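Local coordinates for protein acyl-CoA dehydrogenase (Slackia heliotrinireducens, PDB 4RM7) that belongs to the acyl-CoA dehydrogenase family, whose fold joins two helical domains through a middle beta domain, and assembles here as a tetramer, at residues Gln285-Glu290 and Ala337-Gly342; Ala257-Glu262 and Ser353-Asp358. One frame throughout, in Å; residues are numbered along the deposited sequence.

Interaction 1 of 2, residues Gln285-Glu290 and Ala337-Gly342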
loop_
_atom_site.group_PDB
_atom_site.type_symbol
_atom_site.label_atom_id
_atom_site.label_comp_id
_atom_site.label_asym_id
_atom_site.label_seq_id
_atom_site.Cartn_x
_atom_site.Cartn_y
_atom_site.Cartn_z
ATOM N N GLN A 285 -13.949 7.217 9.546
ATOM C CA GLN A 285 -14.838 6.153 9.121
ATOM C C GLN A 285 -14.096 5.168 8.253
ATOM O O GLN A 285 -14.163 3.976 8.477
ATOM C CB GLN A 285 -16.036 6.701 8.378
ATOM C CG GLN A 285 -16.990 7.397 9.293
ATOM C CD GLN A 285 -18.319 7.653 8.644
ATOM O OE1 GLN A 285 -18.403 8.144 7.505
ATOM N NE2 GLN A 285 -19.378 7.312 9.359
HETATM N N MSE A 286 -13.346 5.663 7.292
HETATM C CA MSE A 286 -12.629 4.747 6.464
HETATM C C MSE A 286 -11.557 3.969 7.232
HETATM O O MSE A 286 -11.421 2.754 7.056
HETATM C CB MSE A 286 -11.983 5.461 5.293
HETATM C CG MSE A 286 -11.100 4.471 4.545
HETATM SE SE MSE A 286 -9.383 5.227 4.306
HETATM C CE MSE A 286 -9.935 6.313 2.778
ATOM N N LYS A 287 -10.792 4.659 8.070
ATOM C CA LYS A 287 -9.768 3.973 8.856
ATOM C C LYS A 287 -10.406 2.833 9.655
ATOM O O LYS A 287 -9.900 1.717 9.668
ATOM C CB LYS A 287 -9.047 4.942 9.785
ATOM C CG LYS A 287 -7.754 5.502 9.214
ATOM C CD LYS A 287 -7.021 6.302 10.299
ATOM C CE LYS A 287 -5.945 7.205 9.723
ATOM N NZ LYS A 287 -6.483 8.507 9.217
ATOM N N LEU A 288 -11.548 3.125 10.270
ATOM C CA LEU A 288 -12.306 2.143 11.024
ATOM C C LEU A 288 -12.704 0.910 10.211
ATOM O O LEU A 288 -12.501 -0.214 10.681
ATOM C CB LEU A 288 -13.556 2.798 11.623
ATOM C CG LEU A 288 -13.228 3.669 12.842
ATOM C CD1 LEU A 288 -14.481 4.180 13.524
ATOM C CD2 LEU A 288 -12.380 2.866 13.811
ATOM N N THR A 289 -13.305 1.101 9.054
ATOM C CA THR A 289 -13.670 -0.027 8.225
ATOM C C THR A 289 -12.437 -0.774 7.724
ATOM O O THR A 289 -12.424 -1.986 7.657
ATOM C CB THR A 289 -14.704 0.312 7.114
ATOM O OG1 THR A 289 -14.199 1.326 6.252
ATOM C CG2 THR A 289 -16.023 0.747 7.678
ATOM N N GLU A 290 -11.402 -0.036 7.377
ATOM C CA GLU A 290 -10.141 -0.647 6.951
ATOM C C GLU A 290 -9.587 -1.568 8.063
ATOM O O GLU A 290 -9.213 -2.712 7.827
ATOM C CB GLU A 290 -9.138 0.444 6.595
ATOM C CG GLU A 290 -7.949 -0.045 5.853
ATOM C CD GLU A 290 -8.218 -0.135 4.363
ATOM O OE1 GLU A 290 -8.895 0.772 3.816
ATOM O OE2 GLU A 290 -7.761 -1.124 3.746
ATOM N N ALA A 337 -4.902 2.994 14.873
ATOM C CA ALA A 337 -5.474 3.347 16.170
ATOM C C ALA A 337 -4.725 4.521 16.793
ATOM O O ALA A 337 -5.357 5.447 17.294
ATOM C CB ALA A 337 -5.461 2.165 17.111
HETATM N N MSE A 338 -3.392 4.499 16.770
HETATM C CA MSE A 338 -2.640 5.649 17.274
HETATM C C MSE A 338 -3.039 6.913 16.546
HETATM O O MSE A 338 -3.222 7.949 17.172
HETATM C CB MSE A 338 -1.139 5.469 17.120
HETATM C CG MSE A 338 -0.496 4.550 18.120
HETATM SE SE MSE A 338 1.345 4.200 17.595
HETATM C CE MSE A 338 1.901 6.074 17.627
ATOM N N GLN A 339 -3.178 6.832 15.224
ATOM C CA GLN A 339 -3.447 8.033 14.445
ATOM C C GLN A 339 -4.799 8.624 14.834
ATOM O O GLN A 339 -4.941 9.839 14.930
ATOM C CB GLN A 339 -3.395 7.744 12.940
ATOM C CG GLN A 339 -3.215 9.007 12.099
ATOM C CD GLN A 339 -1.832 9.627 12.282
ATOM O OE1 GLN A 339 -0.921 8.976 12.799
ATOM N NE2 GLN A 339 -1.667 10.886 11.852
ATOM N N ILE A 340 -5.772 7.758 15.096
ATOM C CA ILE A 340 -7.076 8.192 15.543
ATOM C C ILE A 340 -7.043 8.830 16.933
ATOM O O ILE A 340 -7.736 9.818 17.158
ATOM C CB ILE A 340 -8.091 7.028 15.533
ATOM C CG1 ILE A 340 -8.439 6.639 14.095
ATOM C CG2 ILE A 340 -9.364 7.427 16.202
ATOM C CD1 ILE A 340 -9.089 5.277 13.991
ATOM N N LEU A 341 -6.247 8.298 17.858
ATOM C CA LEU A 341 -6.177 8.885 19.207
ATOM C C LEU A 341 -5.418 10.209 19.214
ATOM O O LEU A 341 -5.487 10.954 20.181
ATOM C CB LEU A 341 -5.519 7.942 20.206
ATOM C CG LEU A 341 -6.053 6.529 20.421
ATOM C CD1 LEU A 341 -5.290 5.878 21.536
ATOM C CD2 LEU A 341 -7.478 6.528 20.777
ATOM N N GLY A 342 -4.697 10.491 18.134
ATOM C CA GLY A 342 -4.045 11.776 17.948
ATOM C C GLY A 342 -2.723 11.841 18.688
ATOM O O GLY A 342 -2.136 10.807 18.996
#
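Lys287 lays the aliphatic part of its side chain over Ile340, the two running past one another in opposite senses, with CD of Lys287 4.1 Å from CG1 of Ile340. One carbon further out, CE of Lys287 meets the base of Gln339, 4.0 Å from its CG and nearly as close to its CB. The lysine chain is extended as far as CE and turns only at its last torsion (chi4 83°), which swings NZ aside to a salt bridge with Glu370 of the third subunit. Leu288 also reaches across through one branch: its CD2 lies 4.1 Å from CD1 of Ile340, the two side chains meeting at about a right angle, and the same leucine packs against Leu381 of the second subunit. The backbones belong to helices 282-311 and 316-341 of the C-terminal helical domain of the acyl-CoA dehydrogenase fold; the short segments run nearly antiparallel, at 155° with axes 10.8 Å apart. At that separation long side chains, not backbone, bridge the gap, and Met291, a turn beyond Leu288, also packs on Ile340. Gln339 sets out toward the lysine, but its bend at chi2 (69°) carries the amide away, where OE1 is hydrogen-bonded to Arg360 and NE2 to the same Glu370 that pairs with Lys287, both of the third subunit.

Interaction 2 of 2, residues Ala257-Glu262 and Ser353-Asp358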
loop_
_atom_site.group_PDB
_atom_site.type_symbol
_atom_site.label_atom_id
_atom_site.label_comp_id
_atom_site.label_asym_id
_atom_site.label_seq_id
_atom_site.Cartn_x
_atom_site.Cartn_y
_atom_site.Cartn_z
ATOM N N ALA A 257 -4.101 -6.403 18.594
ATOM C CA ALA A 257 -4.662 -5.542 17.567
ATOM C C ALA A 257 -6.121 -5.227 17.888
ATOM O O ALA A 257 -6.590 -4.097 17.747
ATOM C CB ALA A 257 -4.540 -6.211 16.171
ATOM N N GLN A 258 -6.833 -6.240 18.348
ATOM C CA GLN A 258 -8.231 -6.064 18.678
ATOM C C GLN A 258 -8.393 -5.058 19.833
ATOM O O GLN A 258 -9.374 -4.307 19.875
ATOM C CB GLN A 258 -8.855 -7.417 19.027
ATOM C CG GLN A 258 -10.314 -7.342 19.380
ATOM C CD GLN A 258 -11.152 -6.882 18.212
ATOM O OE1 GLN A 258 -11.293 -7.602 17.237
ATOM N NE2 GLN A 258 -11.716 -5.676 18.304
ATOM N N ALA A 259 -7.425 -5.043 20.758
ATOM C CA ALA A 259 -7.468 -4.147 21.916
ATOM C C ALA A 259 -7.267 -2.701 21.473
ATOM O O ALA A 259 -7.939 -1.789 21.961
ATOM C CB ALA A 259 -6.418 -4.540 22.934
ATOM N N ALA A 260 -6.345 -2.512 20.534
ATOM C CA ALA A 260 -6.104 -1.216 19.926
ATOM C C ALA A 260 -7.343 -0.685 19.199
ATOM O O ALA A 260 -7.641 0.509 19.241
ATOM C CB ALA A 260 -4.938 -1.304 18.960
HETATM N N MSE A 261 -8.051 -1.578 18.524
HETATM C CA MSE A 261 -9.250 -1.186 17.809
HETATM C C MSE A 261 -10.338 -0.718 18.788
HETATM O O MSE A 261 -10.948 0.334 18.584
HETATM C CB MSE A 261 -9.765 -2.333 16.940
HETATM C CG MSE A 261 -11.126 -2.060 16.337
HETATM SE SE MSE A 261 -11.051 -0.667 14.972
HETATM C CE MSE A 261 -12.670 -1.193 14.041
ATOM N N GLU A 262 -10.565 -1.486 19.851
ATOM C CA GLU A 262 -11.482 -1.053 20.907
ATOM C C GLU A 262 -11.174 0.347 21.452
ATOM O O GLU A 262 -12.097 1.154 21.641
ATOM C CB GLU A 262 -11.489 -2.048 22.044
ATOM C CG GLU A 262 -12.041 -3.382 21.631
ATOM C CD GLU A 262 -11.795 -4.458 22.671
ATOM O OE1 GLU A 262 -11.243 -4.127 23.746
ATOM O OE2 GLU A 262 -12.158 -5.634 22.421
ATOM N N SER A 353 0.284 2.579 21.921
ATOM C CA SER A 353 1.679 2.687 21.503
ATOM C C SER A 353 2.535 1.471 21.916
ATOM O O SER A 353 3.494 1.138 21.226
ATOM C CB SER A 353 2.297 3.982 22.056
ATOM O OG SER A 353 2.193 4.056 23.471
ATOM N N SER A 354 2.207 0.815 23.029
ATOM C CA SER A 354 2.863 -0.447 23.378
ATOM C C SER A 354 2.415 -1.531 22.425
ATOM O O SER A 354 3.221 -2.332 21.954
ATOM C CB SER A 354 2.543 -0.892 24.795
ATOM O OG SER A 354 2.507 0.209 25.667
ATOM N N ILE A 355 1.115 -1.570 22.152
ATOM C CA ILE A 355 0.570 -2.567 21.256
ATOM C C ILE A 355 1.252 -2.486 19.895
ATOM O O ILE A 355 1.646 -3.488 19.315
ATOM C CB ILE A 355 -0.929 -2.381 21.105
ATOM C CG1 ILE A 355 -1.622 -2.774 22.412
ATOM C CG2 ILE A 355 -1.465 -3.170 19.873
ATOM C CD1 ILE A 355 -3.113 -2.407 22.436
ATOM N N TRP A 356 1.407 -1.270 19.402
ATOM C CA TRP A 356 2.032 -1.030 18.114
ATOM C C TRP A 356 3.446 -1.590 18.100
ATOM O O TRP A 356 3.865 -2.243 17.157
ATOM C CB TRP A 356 2.028 0.471 17.833
ATOM C CG TRP A 356 2.740 0.899 16.633
ATOM C CD1 TRP A 356 2.403 0.619 15.329
ATOM C CD2 TRP A 356 3.888 1.762 16.578
ATOM N NE1 TRP A 356 3.292 1.242 14.475
ATOM C CE2 TRP A 356 4.206 1.952 15.211
ATOM C CE3 TRP A 356 4.682 2.383 17.549
ATOM C CZ2 TRP A 356 5.282 2.741 14.795
ATOM C CZ3 TRP A 356 5.764 3.154 17.135
ATOM C CH2 TRP A 356 6.055 3.322 15.771
ATOM N N GLN A 357 4.178 -1.322 19.165
ATOM C CA GLN A 357 5.520 -1.856 19.313
ATOM C C GLN A 357 5.541 -3.378 19.424
ATOM O O GLN A 357 6.365 -4.020 18.795
ATOM C CB GLN A 357 6.186 -1.228 20.529
ATOM C CG GLN A 357 6.462 0.257 20.346
ATOM C CD GLN A 357 6.972 0.920 21.613
ATOM O OE1 GLN A 357 6.668 0.504 22.735
ATOM N NE2 GLN A 357 7.746 1.957 21.438
ATOM N N ASP A 358 4.647 -3.944 20.232
ATOM C CA ASP A 358 4.501 -5.398 20.326
ATOM C C ASP A 358 4.277 -5.998 18.949
ATOM O O ASP A 358 4.970 -6.943 18.528
ATOM C CB ASP A 358 3.329 -5.801 21.233
ATOM C CG ASP A 358 3.560 -5.463 22.693
ATOM O OD1 ASP A 358 4.726 -5.283 23.111
ATOM O OD2 ASP A 358 2.561 -5.387 23.435
#
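Ile355 meets two consecutive alanines, Ala259 and Ala260, with different branches of one side chain. Its CD1 lies 4.0 Å from CB of Ala259 and also comes within 3.8 Å of the backbone N of Ala260, while its CG2 is 4.0 Å from CB of Ala260. CG1 stands opposite the isoleucine's own carbonyl carbon (chi1 -70°) and CD1 prolongs the chain outward (chi2 171°), which delivers the terminal methyl to the surface of the facing helix. The small alanine side chains let the isoleucine approach the backbone itself, and the CA atoms of Ala260 and Ile355 are 6.9 Å apart. The next shell is helix 316-341, whose Ala334 packs on Ile355 and whose Ala330 touches Ala257. Further out, Asp358 OD1 accepts a hydrogen bond from the backbone N of Gln207, tying helix 351-362 to residues beyond the bundle, and Trp356 stacks on Trp356 of the third subunit. Glu262, on the partner helix, forms a salt bridge with Arg82. With segment axes 9.5 Å apart at 152°, this is buried, alanine-lined antiparallel packing of helices 234-270 and 351-362 in the C-terminal helical domain of an acyl-CoA dehydrogenase.

Interactions 1 and 2 lie about 12 Å apart, centre to centre, and engage four helices of the same C-terminal domain. Interaction 1 pairs helix 282-311 with helix 316-341; interaction 2 pairs the helices on either side of them in the sequence, 234-270 and 351-362. The two contacts meet directly: CB of Ala337 rests 3.5 Å from O of Ala260, CE of Met261 is 3.5 Å from O of Leu288, and the selenium (SE) of Met338, a selenomethionine, packs 3.7 Å from CD2 of Trp356. The touching residues of interaction 2 are all buried, whereas interaction 1 is only partly buried and its centre lies further from the chain's centre, about 27 Å against 16 Å. Residues of both segment pairs touch the second and third subunits.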